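Local coordinates for FAD synthetase (Saccharomyces cerevisiae, PDB 2WSI), which catalyses the transfer of an adenylyl group from ATP to flavin mononucleotide, forming the coenzyme flavin adenine dinucleotide with release of diphosphate, at residues F58-G63 with Y127-Y132; V68-Y73 with Q100-V105; T104-Q109 with T115-V120. All blocks are in the same frame, centred on the assembly; numbering follows the deposited sequence.

Overall arrangement
All three contacts are buried and draw on the parallel strands 56-59, 102-106 and 129-133, with strand 102-106 in the middle. Contact 1 spans that middle strand: side chains from just beyond strand 56-59 and from strand 129-133 meet across it. Contact 2 lays helix 64-87 on its first half, and contact 3 packs helix 114-126 against its second half; the two share T104 and V105. Chemistry follows place. Contact 2 is wholly apolar where its segments meet, whereas contact 1 joins an aromatic-aliphatic core to a polar strand end and turn at the FAD ribose and adenine. Contact 3 covers the largest area and adds two close carboxylates and the backbone that pairs with the adenine.

Contact 1 of 3, residues F58-G63 with Y127-Y132; sequences FSYNGG and YCLSLY. With FAD (flavin-adenine dinucleotide), chain C.
Y60 and L129 form the firm centre of this contact, their side chains crossing at about a right angle. The CD1 methyl of L129 comes obliquely upon the tyrosine ring, 4.0 Å from Y60 CD2. With CG anti to its backbone N (chi1 -179°), the ring of Y60 swings away from the ligand to lie against T104 of strand 102-106, which L129 also touches. The backbone turns back above the same ring: G62 N stands 3.6 Å over its plane, near the centre. The phenol end is buried too, and Y60 OH is satisfied by a hydrogen bond to T123 of helix 114-126.

Packing loosens beyond that hydroxyl. Y127 presents only a ring edge, its CE2 lying 4.5 Å from Y60 OH, while its own hydroxyl is engaged by E211 and Q67. The partly exposed L131 marks the looser side: it stays farther off and turns its CD1 methyl to T104 and F106.

On the other flank the strand end and the turn after it are polar and face FAD. S59 O accepts a hydrogen bond from the ribose hydroxyl O2B of FAD at 2.9 Å, and S59 OG is hydrogen-bonded to the backbone O of V162. N61, partly exposed, lays its CB 3.6 Å from C6A of the adenine, and its amide is tilted steeply to the ring system, bringing N61 ND2 within 3.3 Å of FAD N7A. Its OD1, whose position is less certain, accepts from G63 N in an Asx turn, and G63 occupies the N-cap position of helix 64-87. A glycine-rich turn leading from the first strand into a helix, with nucleotide contacts along it, is consistent with the PP-loop of the PAPS reductase family.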
loop_
_atom_site.group_PDB
_atom_site.type_symbol
_atom_site.label_atom_id
_atom_site.label_comp_id
_atom_site.label_asym_id
_atom_site.label_seq_id
_atom_site.Cartn_x
_atom_site.Cartn_y
_atom_site.Cartn_z
ATOM N N PHE A 58 8.062 6.570 5.959
ATOM C CA PHE A 58 6.985 5.717 5.452
ATOM C C PHE A 58 7.557 4.311 5.214
ATOM O O PHE A 58 8.514 4.148 4.429
ATOM C CB PHE A 58 6.461 6.316 4.133
ATOM C CG PHE A 58 5.173 5.710 3.673
ATOM C CD1 PHE A 58 3.983 6.369 3.883
ATOM C CD2 PHE A 58 5.160 4.469 3.052
ATOM C CE1 PHE A 58 2.765 5.795 3.493
ATOM C CE2 PHE A 58 3.954 3.874 2.665
ATOM C CZ PHE A 58 2.760 4.531 2.885
ATOM N N SER A 59 7.023 3.290 5.900
ATOM C CA SER A 59 7.486 1.922 5.616
ATOM C C SER A 59 6.748 1.364 4.407
ATOM O O SER A 59 5.530 1.191 4.404
ATOM C CB SER A 59 7.391 0.968 6.825
ATOM O OG SER A 59 6.061 0.848 7.305
ATOM N N TYR A 60 7.512 1.080 3.370
ATOM C CA TYR A 60 6.940 0.703 2.089
ATOM C C TYR A 60 7.584 -0.600 1.606
ATOM O O TYR A 60 8.811 -0.710 1.570
ATOM C CB TYR A 60 7.230 1.812 1.090
ATOM C CG TYR A 60 6.675 1.575 -0.296
ATOM C CD1 TYR A 60 5.298 1.470 -0.501
ATOM C CD2 TYR A 60 7.519 1.484 -1.409
ATOM C CE1 TYR A 60 4.773 1.267 -1.764
ATOM C CE2 TYR A 60 7.007 1.283 -2.671
ATOM C CZ TYR A 60 5.621 1.173 -2.847
ATOM O OH TYR A 60 5.044 0.987 -4.079
ATOM N N ASN A 61 6.764 -1.562 1.192
ATOM C CA ASN A 61 7.282 -2.843 0.687
ATOM C C ASN A 61 6.641 -3.206 -0.659
ATOM O O ASN A 61 6.786 -4.332 -1.136
ATOM C CB ASN A 61 7.052 -3.981 1.691
ATOM C CG ASN A 61 5.562 -4.244 1.946
ATOM O OD1 ASN A 61 4.689 -3.602 1.359
ATOM N ND2 ASN A 61 5.274 -5.191 2.832
ATOM N N GLY A 62 5.978 -2.231 -1.286
ATOM C CA GLY A 62 5.433 -2.434 -2.620
ATOM C C GLY A 62 4.148 -3.259 -2.649
ATOM O O GLY A 62 3.562 -3.455 -3.720
ATOM N N GLY A 63 3.690 -3.734 -1.492
ATOM C CA GLY A 63 2.441 -4.506 -1.464
ATOM C C GLY A 63 1.207 -3.615 -1.676
ATOM O O GLY A 63 1.298 -2.378 -1.644
ATOM N N TYR A 127 7.038 7.846 -7.338
ATOM C CA TYR A 127 6.437 8.667 -6.263
ATOM C C TYR A 127 7.497 9.532 -5.573
ATOM O O TYR A 127 7.214 10.168 -4.576
ATOM C CB TYR A 127 5.745 7.793 -5.234
ATOM C CG TYR A 127 4.683 6.914 -5.817
ATOM C CD1 TYR A 127 3.686 7.442 -6.620
ATOM C CD2 TYR A 127 4.685 5.544 -5.581
ATOM C CE1 TYR A 127 2.703 6.630 -7.170
ATOM C CE2 TYR A 127 3.695 4.723 -6.114
ATOM C CZ TYR A 127 2.713 5.276 -6.904
ATOM O OH TYR A 127 1.741 4.472 -7.440
ATOM N N CYS A 128 8.718 9.520 -6.105
ATOM C CA CYS A 128 9.784 10.382 -5.597
ATOM C C CYS A 128 10.044 10.102 -4.115
ATOM O O CYS A 128 10.036 11.013 -3.259
ATOM C CB CYS A 128 9.419 11.873 -5.796
ATOM S SG CYS A 128 10.857 12.965 -5.802
ATOM N N LEU A 129 10.286 8.830 -3.837
ATOM C CA LEU A 129 10.629 8.370 -2.504
ATOM C C LEU A 129 12.130 8.390 -2.318
ATOM O O LEU A 129 12.870 8.001 -3.200
ATOM C CB LEU A 129 10.169 6.926 -2.325
ATOM C CG LEU A 129 8.703 6.708 -2.702
ATOM C CD1 LEU A 129 8.304 5.235 -2.421
ATOM C CD2 LEU A 129 7.824 7.697 -1.935
ATOM N N SER A 130 12.561 8.809 -1.151
ATOM C CA SER A 130 13.963 8.700 -0.760
ATOM C C SER A 130 14.081 7.409 0.006
ATOM O O SER A 130 13.710 7.319 1.180
ATOM C CB SER A 130 14.383 9.845 0.151
ATOM O OG SER A 130 15.729 9.658 0.575
ATOM N N LEU A 131 14.586 6.395 -0.665
ATOM C CA LEU A 131 14.508 5.056 -0.117
ATOM C C LEU A 131 15.730 4.642 0.687
ATOM O O LEU A 131 16.840 4.571 0.157
ATOM C CB LEU A 131 14.308 4.082 -1.272
ATOM C CG LEU A 131 13.970 2.655 -0.870
ATOM C CD1 LEU A 131 12.500 2.599 -0.385
ATOM C CD2 LEU A 131 14.189 1.765 -2.051
ATOM N N TYR A 132 15.534 4.378 1.969
ATOM C CA TYR A 132 16.489 3.566 2.706
ATOM C C TYR A 132 16.107 2.126 2.441
ATOM O O TYR A 132 14.958 1.738 2.700
ATOM C CB TYR A 132 16.388 3.841 4.194
ATOM C CG TYR A 132 17.153 2.872 5.071
ATOM C CD1 TYR A 132 18.486 3.097 5.409
ATOM C CD2 TYR A 132 16.524 1.746 5.602
ATOM C CE1 TYR A 132 19.176 2.200 6.250
ATOM C CE2 TYR A 132 17.192 0.858 6.437
ATOM C CZ TYR A 132 18.507 1.085 6.761
ATOM O OH TYR A 132 19.127 0.182 7.599
HETATM P PA FAD C . 2.974 -7.171 6.986
HETATM O O1A FAD C . 3.108 -8.160 5.860
HETATM O O2A FAD C . 4.097 -7.321 7.975
HETATM O O5B FAD C . 2.811 -5.638 6.482
HETATM C C5B FAD C . 2.309 -4.678 7.394
HETATM C C4B FAD C . 2.953 -3.324 7.079
HETATM O O4B FAD C . 4.265 -3.301 7.578
HETATM C C3B FAD C . 3.071 -3.088 5.586
HETATM O O3B FAD C . 1.922 -2.469 5.066
HETATM C C2B FAD C . 4.284 -2.180 5.509
HETATM O O2B FAD C . 3.914 -0.838 5.744
HETATM C C1B FAD C . 5.131 -2.670 6.654
HETATM N N9A FAD C . 6.081 -3.667 6.135
HETATM C C8A FAD C . 5.954 -5.033 6.108
HETATM N N7A FAD C . 7.078 -5.566 5.556
HETATM C C5A FAD C . 7.898 -4.537 5.217
HETATM C C6A FAD C . 9.142 -4.486 4.621
HETATM N N6A FAD C . 9.812 -5.594 4.253
HETATM N N1A FAD C . 9.722 -3.265 4.441
HETATM C C2A FAD C . 9.101 -2.093 4.821
HETATM N N3A FAD C . 7.844 -2.146 5.378
HETATM C C4A FAD C . 7.283 -3.356 5.594
HETATM N N1 FAD C . 4.552 -5.860 16.210
HETATM C C2 FAD C . 4.412 -5.832 17.573
HETATM O O2 FAD C . 3.940 -6.801 18.168
HETATM N N3 FAD C . 4.800 -4.722 18.282
HETATM C C4 FAD C . 5.339 -3.630 17.638
HETATM O O4 FAD C . 5.656 -2.662 18.337
HETATM C C4X FAD C . 5.486 -3.653 16.247
HETATM N N5 FAD C . 6.022 -2.572 15.551
HETATM C C5X FAD C . 6.150 -2.611 14.177
HETATM C C6 FAD C . 6.686 -1.534 13.470
HETATM C C7 FAD C . 6.833 -1.614 12.082
HETATM C C7M FAD C . 7.417 -0.477 11.294
HETATM C C8 FAD C . 6.426 -2.761 11.413
HETATM C C8M FAD C . 6.552 -2.852 9.921
HETATM C C9 FAD C . 5.886 -3.821 12.117
HETATM C C9A FAD C . 5.756 -3.760 13.490
HETATM N N10 FAD C . 5.230 -4.842 14.168
HETATM C C10 FAD C . 5.074 -4.777 15.538
HETATM C "C1'" FAD C . 4.780 -6.056 13.402
HETATM C "C2'" FAD C . 3.307 -5.900 12.963
HETATM O "O2'" FAD C . 2.441 -5.548 14.016
HETATM C "C3'" FAD C . 2.756 -7.148 12.279
HETATM O "O3'" FAD C . 2.573 -8.161 13.238
HETATM C "C4'" FAD C . 3.697 -7.629 11.190
HETATM O "O4'" FAD C . 4.082 -6.546 10.369
HETATM C "C5'" FAD C . 3.009 -8.675 10.312
HETATM O "O5'" FAD C . 1.687 -8.251 10.036
HETATM P P FAD C . 1.044 -8.450 8.571
HETATM O O1P FAD C . 1.523 -9.759 7.987
HETATM O O2P FAD C . -0.457 -8.286 8.635
HETATM O O3P FAD C . 1.529 -7.248 7.642
#

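Contact 2 of 3, residues V68-Y73 with Q100-V105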
loop_
_atom_site.group_PDB
_atom_site.type_symbol
_atom_site.label_atom_id
_atom_site.label_comp_id
_atom_site.label_asym_id
_atom_site.label_seq_id
_atom_site.Cartn_x
_atom_site.Cartn_y
_atom_site.Cartn_z
ATOM N N VAL A 68 -1.708 1.454 -1.401
ATOM C CA VAL A 68 -2.928 2.238 -1.228
ATOM C C VAL A 68 -2.661 3.347 -0.225
ATOM O O VAL A 68 -3.013 4.506 -0.462
ATOM C CB VAL A 68 -4.136 1.370 -0.783
ATOM C CG1 VAL A 68 -5.262 2.270 -0.222
ATOM C CG2 VAL A 68 -4.633 0.554 -1.970
ATOM N N LEU A 69 -2.028 2.999 0.898
ATOM C CA LEU A 69 -1.716 3.998 1.917
ATOM C C LEU A 69 -0.815 5.095 1.386
ATOM O O LEU A 69 -1.029 6.286 1.640
ATOM C CB LEU A 69 -1.081 3.358 3.151
ATOM C CG LEU A 69 -0.877 4.316 4.325
ATOM C CD1 LEU A 69 -2.134 5.168 4.593
ATOM C CD2 LEU A 69 -0.389 3.591 5.569
ATOM N N LEU A 70 0.193 4.701 0.621
ATOM C CA LEU A 70 1.094 5.696 0.040
ATOM C C LEU A 70 0.351 6.663 -0.878
ATOM O O LEU A 70 0.573 7.872 -0.822
ATOM C CB LEU A 70 2.227 4.988 -0.731
ATOM C CG LEU A 70 3.189 5.974 -1.390
ATOM C CD1 LEU A 70 3.787 6.935 -0.355
ATOM C CD2 LEU A 70 4.311 5.202 -2.123
ATOM N N LEU A 71 -0.564 6.156 -1.707
ATOM C CA LEU A 71 -1.375 7.047 -2.536
ATOM C C LEU A 71 -2.201 7.997 -1.662
ATOM O O LEU A 71 -2.241 9.184 -1.930
ATOM C CB LEU A 71 -2.306 6.277 -3.481
ATOM C CG LEU A 71 -1.679 5.316 -4.483
ATOM C CD1 LEU A 71 -2.783 4.605 -5.276
ATOM C CD2 LEU A 71 -0.709 6.040 -5.418
ATOM N N LEU A 72 -2.847 7.484 -0.614
ATOM C CA LEU A 72 -3.623 8.345 0.305
ATOM C C LEU A 72 -2.737 9.366 1.032
ATOM O O LEU A 72 -3.111 10.523 1.228
ATOM C CB LEU A 72 -4.395 7.493 1.330
ATOM C CG LEU A 72 -5.401 6.562 0.654
ATOM C CD1 LEU A 72 -5.930 5.587 1.704
ATOM C CD2 LEU A 72 -6.522 7.377 -0.000
ATOM N N TYR A 73 -1.545 8.928 1.408
ATOM C CA TYR A 73 -0.603 9.746 2.147
ATOM C C TYR A 73 -0.156 10.914 1.263
ATOM O O TYR A 73 -0.115 12.068 1.710
ATOM C CB TYR A 73 0.609 8.883 2.497
ATOM C CG TYR A 73 1.573 9.486 3.496
ATOM C CD1 TYR A 73 1.329 9.364 4.865
ATOM C CD2 TYR A 73 2.728 10.124 3.092
ATOM C CE1 TYR A 73 2.200 9.859 5.798
ATOM C CE2 TYR A 73 3.634 10.652 4.026
ATOM C CZ TYR A 73 3.356 10.500 5.390
ATOM O OH TYR A 73 4.209 10.968 6.367
ATOM N N GLN A 100 11.983 17.935 -3.058
ATOM C CA GLN A 100 12.641 16.935 -2.239
ATOM C C GLN A 100 11.984 15.561 -2.425
ATOM O O GLN A 100 10.989 15.430 -3.133
ATOM C CB GLN A 100 12.529 17.322 -0.761
ATOM C CG GLN A 100 11.080 17.319 -0.251
ATOM C CD GLN A 100 11.019 17.340 1.257
ATOM O OE1 GLN A 100 10.931 18.405 1.853
ATOM N NE2 GLN A 100 11.094 16.152 1.888
ATOM N N ARG A 101 12.525 14.553 -1.744
ATOM C CA ARG A 101 11.980 13.193 -1.802
ATOM C C ARG A 101 11.350 12.804 -0.457
ATOM O O ARG A 101 11.683 13.377 0.578
ATOM C CB ARG A 101 13.094 12.211 -2.171
ATOM C CG ARG A 101 13.819 12.624 -3.461
ATOM C CD ARG A 101 14.744 11.556 -3.981
ATOM N NE ARG A 101 15.858 11.345 -3.070
ATOM C CZ ARG A 101 16.851 10.485 -3.276
ATOM N NH1 ARG A 101 16.891 9.750 -4.385
ATOM N NH2 ARG A 101 17.815 10.376 -2.374
ATOM N N LEU A 102 10.429 11.842 -0.490
ATOM C CA LEU A 102 9.680 11.421 0.697
ATOM C C LEU A 102 10.454 10.339 1.451
ATOM O O LEU A 102 10.757 9.294 0.892
ATOM C CB LEU A 102 8.326 10.836 0.267
ATOM C CG LEU A 102 7.312 10.699 1.402
ATOM C CD1 LEU A 102 6.842 12.082 1.843
ATOM C CD2 LEU A 102 6.106 9.862 0.959
ATOM N N PRO A 103 10.766 10.576 2.727
ATOM C CA PRO A 103 11.585 9.578 3.417
ATOM C C PRO A 103 10.852 8.251 3.587
ATOM O O PRO A 103 9.736 8.224 4.116
ATOM C CB PRO A 103 11.841 10.201 4.791
ATOM C CG PRO A 103 11.533 11.657 4.639
ATOM C CD PRO A 103 10.521 11.782 3.546
ATOM N N THR A 104 11.509 7.169 3.192
ATOM C CA THR A 104 10.842 5.891 3.039
ATOM C C THR A 104 11.812 4.810 3.469
ATOM O O THR A 104 13.022 4.964 3.302
ATOM C CB THR A 104 10.411 5.668 1.561
ATOM O OG1 THR A 104 9.533 6.730 1.148
ATOM C CG2 THR A 104 9.704 4.292 1.370
ATOM N N VAL A 105 11.289 3.722 4.036
ATOM C CA VAL A 105 12.143 2.633 4.481
ATOM C C VAL A 105 11.619 1.325 3.932
ATOM O O VAL A 105 10.428 1.061 4.059
ATOM C CB VAL A 105 12.223 2.545 6.026
ATOM C CG1 VAL A 105 10.857 2.725 6.647
ATOM C CG2 VAL A 105 12.815 1.194 6.464
#
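In the beta-alpha-beta unit made by strand 56-59, helix 64-87 and strand 102-106, L70 and Y73 of the helix settle on L102 of the last strand. One methyl does most of the work. L102 CD2 reaches L70 CD1 at 4.0 Å, the two leucine side chains sliding past one another in opposite directions, and the same CD2 lies 4.0 Å from Y73 CD2. The other branch follows the ring outward, with L102 CD1 4.1 Å from Y73 CE2. L102 owes this reach to a CG anti to its backbone N (chi1 -165°), which sends CD2 between the two helix residues, one turn apart, and leaves CD1 beside the tyrosine ring.

The tyrosine ring is held by other aromatics as well: F58 and F46 each meet it edge-to-face, and L70 also touches F58 and Y127.

Behind this apolar patch, L102 O accepts from T104 OG1 at 2.9 Å, a donor tilted 50° out of the carbonyl plane, and also receives the backbone N of S130 in strand 129-133. Just before the strand, Q100 NE2 bonds to R101 O and to L52 O. Helix 64-87 packed on the parallel strands 56-59 and 102-106 is the beta-alpha-beta arrangement of the Rossmann-like alpha/beta fold of the HUP clan.

Contact 3 of 3, residues T104-Q109 with T115-V120; sequences TVFIDQ and TLENFV. With FAD (flavin-adenine dinucleotide), chain C.
F106 points at helix 114-126 and lies between V120 and the adenine of FAD. From CB the ring leads off with CG and CD2 under one valine branch, V120 CG1 lying 3.9 Å from CD2. Across the ring from CD2, CD1 comes obliquely within 3.6 Å of FAD N1A, and CE1 lies near N6A. Farther out CE2 has E117 CG at its edge, 4.4 Å off, while the tip CZ lies under V120 CG2, which makes a CH-pi contact 4.2 Å from the ring centroid and 12° off the normal. The opposite face is covered by D108 N.

Backbone pairing reads the adenine: I107 N donates to FAD N1A at 2.9 Å, and FAD N6A donates back to I107 O.

Beyond the ring, D108 OD1 and E117 OE2 are 2.7 Å apart with carboxylate planes 71° askew; one acid probably holds a proton, and E133 brings a third carboxylate near. An alanine in place of D108 would probably leave E117 OE2 without this close mate and R136 without this long, weak ion pair. Strand 102-106 runs between strands 56-59 and 129-133, with helix 114-126 on the F106 side, and I107 just beyond it touches helix 144-154.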
loop_
_atom_site.group_PDB
_atom_site.type_symbol
_atom_site.label_atom_id
_atom_site.label_comp_id
_atom_site.label_asym_id
_atom_site.label_seq_id
_atom_site.Cartn_x
_atom_site.Cartn_y
_atom_site.Cartn_z
ATOM N N THR A 104 11.509 7.169 3.192
ATOM C CA THR A 104 10.842 5.891 3.039
ATOM C C THR A 104 11.812 4.810 3.469
ATOM O O THR A 104 13.022 4.964 3.302
ATOM C CB THR A 104 10.411 5.668 1.561
ATOM O OG1 THR A 104 9.533 6.730 1.148
ATOM C CG2 THR A 104 9.704 4.292 1.370
ATOM N N VAL A 105 11.289 3.722 4.036
ATOM C CA VAL A 105 12.143 2.633 4.481
ATOM C C VAL A 105 11.619 1.325 3.932
ATOM O O VAL A 105 10.428 1.061 4.059
ATOM C CB VAL A 105 12.223 2.545 6.026
ATOM C CG1 VAL A 105 10.857 2.725 6.647
ATOM C CG2 VAL A 105 12.815 1.194 6.464
ATOM N N PHE A 106 12.506 0.527 3.324
ATOM C CA PHE A 106 12.151 -0.772 2.776
ATOM C C PHE A 106 13.097 -1.788 3.369
ATOM O O PHE A 106 14.315 -1.658 3.223
ATOM C CB PHE A 106 12.303 -0.796 1.250
ATOM C CG PHE A 106 12.110 -2.178 0.640
ATOM C CD1 PHE A 106 11.079 -3.011 1.072
ATOM C CD2 PHE A 106 12.957 -2.632 -0.366
ATOM C CE1 PHE A 106 10.889 -4.264 0.512
ATOM C CE2 PHE A 106 12.781 -3.910 -0.933
ATOM C CZ PHE A 106 11.746 -4.714 -0.489
ATOM N N ILE A 107 12.558 -2.802 4.035
ATOM C CA ILE A 107 13.435 -3.847 4.542
ATOM C C ILE A 107 13.520 -4.938 3.492
ATOM O O ILE A 107 12.534 -5.626 3.215
ATOM C CB ILE A 107 12.989 -4.385 5.904
ATOM C CG1 ILE A 107 12.804 -3.233 6.907
ATOM C CG2 ILE A 107 14.025 -5.401 6.431
ATOM C CD1 ILE A 107 14.071 -2.334 7.083
ATOM N N ASP A 108 14.692 -5.050 2.866
ATOM C CA ASP A 108 14.933 -6.068 1.855
ATOM C C ASP A 108 15.518 -7.306 2.521
ATOM O O ASP A 108 16.425 -7.200 3.344
ATOM C CB ASP A 108 15.907 -5.540 0.807
ATOM C CG ASP A 108 15.934 -6.384 -0.454
ATOM O OD1 ASP A 108 14.939 -7.080 -0.734
ATOM O OD2 ASP A 108 16.950 -6.335 -1.181
ATOM N N GLN A 109 15.016 -8.483 2.150
ATOM C CA GLN A 109 15.436 -9.731 2.782
ATOM C C GLN A 109 15.870 -10.751 1.727
ATOM O O GLN A 109 15.626 -10.556 0.541
ATOM C CB GLN A 109 14.296 -10.254 3.654
ATOM C CG GLN A 109 13.696 -9.134 4.522
ATOM C CD GLN A 109 12.482 -9.579 5.336
ATOM O OE1 GLN A 109 11.365 -9.671 4.819
ATOM N NE2 GLN A 109 12.698 -9.844 6.618
ATOM N N THR A 115 10.553 -9.750 -8.317
ATOM C CA THR A 115 9.498 -8.990 -8.956
ATOM C C THR A 115 9.083 -7.819 -8.057
ATOM O O THR A 115 8.774 -6.732 -8.548
ATOM C CB THR A 115 8.250 -9.874 -9.214
ATOM O OG1 THR A 115 8.576 -10.920 -10.152
ATOM C CG2 THR A 115 7.113 -9.022 -9.773
ATOM N N LEU A 116 9.055 -8.074 -6.748
ATOM C CA LEU A 116 8.634 -7.075 -5.758
ATOM C C LEU A 116 9.755 -6.055 -5.562
ATOM O O LEU A 116 9.505 -4.870 -5.512
ATOM C CB LEU A 116 8.301 -7.739 -4.411
ATOM C CG LEU A 116 7.794 -6.736 -3.373
ATOM C CD1 LEU A 116 6.375 -6.312 -3.714
ATOM C CD2 LEU A 116 7.880 -7.269 -1.956
ATOM N N GLU A 117 10.985 -6.523 -5.435
ATOM C CA GLU A 117 12.126 -5.601 -5.351
ATOM C C GLU A 117 12.117 -4.632 -6.526
ATOM O O GLU A 117 12.294 -3.417 -6.363
ATOM C CB GLU A 117 13.452 -6.376 -5.349
ATOM C CG GLU A 117 13.842 -6.961 -3.992
ATOM C CD GLU A 117 14.931 -8.035 -4.099
ATOM O OE1 GLU A 117 15.201 -8.476 -5.244
ATOM O OE2 GLU A 117 15.500 -8.452 -3.046
ATOM N N ASN A 118 11.893 -5.156 -7.717
ATOM C CA ASN A 118 11.877 -4.308 -8.910
ATOM C C ASN A 118 10.734 -3.285 -8.865
ATOM O O ASN A 118 10.907 -2.129 -9.231
ATOM C CB ASN A 118 11.783 -5.147 -10.184
ATOM C CG ASN A 118 13.097 -5.837 -10.531
ATOM O OD1 ASN A 118 14.166 -5.387 -10.138
ATOM N ND2 ASN A 118 13.014 -6.937 -11.253
ATOM N N PHE A 119 9.572 -3.730 -8.403
ATOM C CA PHE A 119 8.423 -2.849 -8.234
ATOM C C PHE A 119 8.690 -1.741 -7.207
ATOM O O PHE A 119 8.272 -0.594 -7.389
ATOM C CB PHE A 119 7.195 -3.669 -7.793
ATOM C CG PHE A 119 5.934 -2.859 -7.751
ATOM C CD1 PHE A 119 5.344 -2.409 -8.927
ATOM C CD2 PHE A 119 5.346 -2.537 -6.545
ATOM C CE1 PHE A 119 4.179 -1.673 -8.888
ATOM C CE2 PHE A 119 4.196 -1.792 -6.510
ATOM C CZ PHE A 119 3.611 -1.363 -7.677
ATOM N N VAL A 120 9.366 -2.079 -6.116
ATOM C CA VAL A 120 9.692 -1.066 -5.108
ATOM C C VAL A 120 10.580 0.014 -5.698
ATOM O O VAL A 120 10.358 1.210 -5.490
ATOM C CB VAL A 120 10.388 -1.689 -3.872
ATOM C CG1 VAL A 120 10.896 -0.608 -2.958
ATOM C CG2 VAL A 120 9.390 -2.618 -3.111
HETATM P PA FAD C . 2.974 -7.171 6.986
HETATM O O1A FAD C . 3.108 -8.160 5.860
HETATM O O2A FAD C . 4.097 -7.321 7.975
HETATM O O5B FAD C . 2.811 -5.638 6.482
HETATM C C5B FAD C . 2.309 -4.678 7.394
HETATM C C4B FAD C . 2.953 -3.324 7.079
HETATM O O4B FAD C . 4.265 -3.301 7.578
HETATM C C3B FAD C . 3.071 -3.088 5.586
HETATM O O3B FAD C . 1.922 -2.469 5.066
HETATM C C2B FAD C . 4.284 -2.180 5.509
HETATM O O2B FAD C . 3.914 -0.838 5.744
HETATM C C1B FAD C . 5.131 -2.670 6.654
HETATM N N9A FAD C . 6.081 -3.667 6.135
HETATM C C8A FAD C . 5.954 -5.033 6.108
HETATM N N7A FAD C . 7.078 -5.566 5.556
HETATM C C5A FAD C . 7.898 -4.537 5.217
HETATM C C6A FAD C . 9.142 -4.486 4.621
HETATM N N6A FAD C . 9.812 -5.594 4.253
HETATM N N1A FAD C . 9.722 -3.265 4.441
HETATM C C2A FAD C . 9.101 -2.093 4.821
HETATM N N3A FAD C . 7.844 -2.146 5.378
HETATM C C4A FAD C . 7.283 -3.356 5.594
HETATM N N1 FAD C . 4.552 -5.860 16.210
HETATM C C2 FAD C . 4.412 -5.832 17.573
HETATM O O2 FAD C . 3.940 -6.801 18.168
HETATM N N3 FAD C . 4.800 -4.722 18.282
HETATM C C4 FAD C . 5.339 -3.630 17.638
HETATM O O4 FAD C . 5.656 -2.662 18.337
HETATM C C4X FAD C . 5.486 -3.653 16.247
HETATM N N5 FAD C . 6.022 -2.572 15.551
HETATM C C5X FAD C . 6.150 -2.611 14.177
HETATM C C6 FAD C . 6.686 -1.534 13.470
HETATM C C7 FAD C . 6.833 -1.614 12.082
HETATM C C7M FAD C . 7.417 -0.477 11.294
HETATM C C8 FAD C . 6.426 -2.761 11.413
HETATM C C8M FAD C . 6.552 -2.852 9.921
HETATM C C9 FAD C . 5.886 -3.821 12.117
HETATM C C9A FAD C . 5.756 -3.760 13.490
HETATM N N10 FAD C . 5.230 -4.842 14.168
HETATM C C10 FAD C . 5.074 -4.777 15.538
HETATM C "C1'" FAD C . 4.780 -6.056 13.402
HETATM C "C2'" FAD C . 3.307 -5.900 12.963
HETATM O "O2'" FAD C . 2.441 -5.548 14.016
HETATM C "C3'" FAD C . 2.756 -7.148 12.279
HETATM O "O3'" FAD C . 2.573 -8.161 13.238
HETATM C "C4'" FAD C . 3.697 -7.629 11.190
HETATM O "O4'" FAD C . 4.082 -6.546 10.369
HETATM C "C5'" FAD C . 3.009 -8.675 10.312
HETATM O "O5'" FAD C . 1.687 -8.251 10.036
HETATM P P FAD C . 1.044 -8.450 8.571
HETATM O O1P FAD C . 1.523 -9.759 7.987
HETATM O O2P FAD C . -0.457 -8.286 8.635
HETATM O O3P FAD C . 1.529 -7.248 7.642
#